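Local coordinates for protein plasmid stabilization system (Mesorhizobium opportunistum, PDB 5CEG) that probably acts as the toxin of a type II toxin-antitoxin system, belonging to the RelE/ParE toxin family, at residues 77-81 and 82-86. Sequence-based numbering, arbitrary orientation.
Sequences MLVEA and PFVLL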
loop_
_atom_site.group_PDB
_atom_site.type_symbol
_atom_site.label_atom_id
_atom_site.label_comp_id
_atom_site.label_asym_id
_atom_site.label_seq_id
_atom_site.Cartn_x
_atom_site.Cartn_y
_atom_site.Cartn_z
ATOM N N MET B 77 21.257 5.202 -12.844
ATOM C CA MET B 77 20.351 4.061 -12.857
ATOM C C MET B 77 19.845 3.830 -14.269
ATOM O O MET B 77 19.419 4.774 -14.940
ATOM C CB MET B 77 19.190 4.316 -11.888
ATOM C CG MET B 77 18.064 3.352 -12.001
ATOM S SD MET B 77 16.754 3.768 -10.829
ATOM C CE MET B 77 17.630 3.698 -9.271
ATOM N N LEU B 78 19.934 2.588 -14.735
ATOM C CA LEU B 78 19.382 2.216 -16.028
ATOM C C LEU B 78 18.440 1.044 -15.797
ATOM O O LEU B 78 18.824 0.047 -15.196
ATOM C CB LEU B 78 20.513 1.868 -17.015
ATOM C CG LEU B 78 20.167 1.685 -18.492
ATOM C CD1 LEU B 78 19.513 2.929 -19.085
ATOM C CD2 LEU B 78 21.420 1.305 -19.267
ATOM N N VAL B 79 17.191 1.173 -16.239
ATOM C CA VAL B 79 16.198 0.139 -15.976
ATOM C C VAL B 79 16.150 -0.896 -17.103
ATOM O O VAL B 79 16.210 -0.555 -18.288
ATOM C CB VAL B 79 14.787 0.765 -15.759
ATOM C CG1 VAL B 79 13.715 -0.317 -15.590
ATOM C CG2 VAL B 79 14.794 1.674 -14.548
ATOM N N GLU B 80 16.090 -2.165 -16.708
ATOM C CA GLU B 80 15.817 -3.283 -17.601
ATOM C C GLU B 80 14.851 -4.185 -16.851
ATOM O O GLU B 80 15.262 -5.118 -16.156
ATOM C CB GLU B 80 17.107 -4.022 -17.988
ATOM C CG GLU B 80 16.895 -5.233 -18.896
ATOM C CD GLU B 80 16.195 -4.873 -20.187
ATOM O OE1 GLU B 80 16.573 -3.849 -20.802
ATOM O OE2 GLU B 80 15.266 -5.607 -20.580
ATOM N N ALA B 81 13.560 -3.876 -16.963
ATOM C CA ALA B 81 12.549 -4.461 -16.088
ATOM C C ALA B 81 12.624 -5.984 -16.031
ATOM O O ALA B 81 12.763 -6.638 -17.073
ATOM C CB ALA B 81 11.159 -4.025 -16.542
ATOM N N PRO B 82 12.527 -6.557 -14.825
ATOM C CA PRO B 82 12.283 -5.961 -13.499
ATOM C C PRO B 82 13.541 -5.515 -12.742
ATOM O O PRO B 82 13.490 -5.300 -11.518
ATOM C CB PRO B 82 11.607 -7.110 -12.745
ATOM C CG PRO B 82 12.302 -8.323 -13.309
ATOM C CD PRO B 82 12.496 -8.031 -14.769
ATOM N N PHE B 83 14.656 -5.392 -13.458
ATOM C CA PHE B 83 15.940 -5.075 -12.838
ATOM C C PHE B 83 16.303 -3.609 -12.978
ATOM O O PHE B 83 15.874 -2.917 -13.901
ATOM C CB PHE B 83 17.060 -5.939 -13.441
ATOM C CG PHE B 83 16.719 -7.391 -13.496
ATOM C CD1 PHE B 83 16.704 -8.150 -12.338
ATOM C CD2 PHE B 83 16.375 -7.986 -14.699
ATOM C CE1 PHE B 83 16.370 -9.488 -12.382
ATOM C CE2 PHE B 83 16.040 -9.319 -14.753
ATOM C CZ PHE B 83 16.025 -10.071 -13.601
ATOM N N VAL B 84 17.113 -3.147 -12.037
ATOM C CA VAL B 84 17.682 -1.821 -12.081
ATOM C C VAL B 84 19.196 -1.986 -12.110
ATOM O O VAL B 84 19.764 -2.623 -11.218
ATOM C CB VAL B 84 17.241 -1.005 -10.850
ATOM C CG1 VAL B 84 18.013 0.264 -10.748
ATOM C CG2 VAL B 84 15.720 -0.745 -10.892
ATOM N N LEU B 85 19.843 -1.463 -13.146
ATOM C CA LEU B 85 21.300 -1.477 -13.188
ATOM C C LEU B 85 21.807 -0.217 -12.512
ATOM O O LEU B 85 21.439 0.880 -12.910
ATOM C CB LEU B 85 21.825 -1.537 -14.626
ATOM C CG LEU B 85 21.529 -2.728 -15.542
ATOM C CD1 LEU B 85 22.122 -2.466 -16.917
ATOM C CD2 LEU B 85 22.088 -4.014 -14.993
ATOM N N LEU B 86 22.663 -0.369 -11.505
ATOM C CA LEU B 86 23.311 0.784 -10.885
ATOM C C LEU B 86 24.739 0.857 -11.393
ATOM O O LEU B 86 25.461 -0.130 -11.316
ATOM C CB LEU B 86 23.319 0.679 -9.352
ATOM C CG LEU B 86 21.969 0.523 -8.655
ATOM C CD1 LEU B 86 22.190 0.385 -7.149
ATOM C CD2 LEU B 86 21.093 1.724 -8.984
#
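Met-77 and Leu-86 face each other near the open end of a tight two-residue β-hairpin, part of the sheet of this RelE/ParE-type toxin. The Met-77 side chain leaves the strand on the face that also carries Val-79 and Val-84. From CB the chain runs extended to the sulfur, with CG anti to the backbone N (chi1 169°), and this brings it across Val-84. Met-77 CG presses on Val-84 CG1 at 3.3 Å, tighter than normal carbon contact, and Met-77 SD lies 3.7 Å from the same methyl. A bend at chi3 (-58°) then turns Met-77 CE so that it remains 3.8 Å from Val-84 CG1 while lying 4.0 Å from Leu-86 CD2. Met-77 and Leu-86 run side by side here, and a chain of another protein packs on both.

Four backbone hydrogen bonds, two each in the pairs Leu-78/Leu-85 and Glu-80/Phe-83, join the strands. Leu-85 N reaches Leu-78 O at 2.7 Å. Helix 41-60 packs against the opposite face through Leu-78, Glu-80 and Phe-83, and Tyr-47 meets the Phe-83 ring edge-to-face.

At the tip, the cis peptide before Pro-82 gives a type VI turn, with Pro-82 CG resting 4.0 Å above the centre of the Phe-83 ring. Phe-83 N closes the turn on Glu-80 O at 2.8 Å, approaching from 44° above the carbonyl plane.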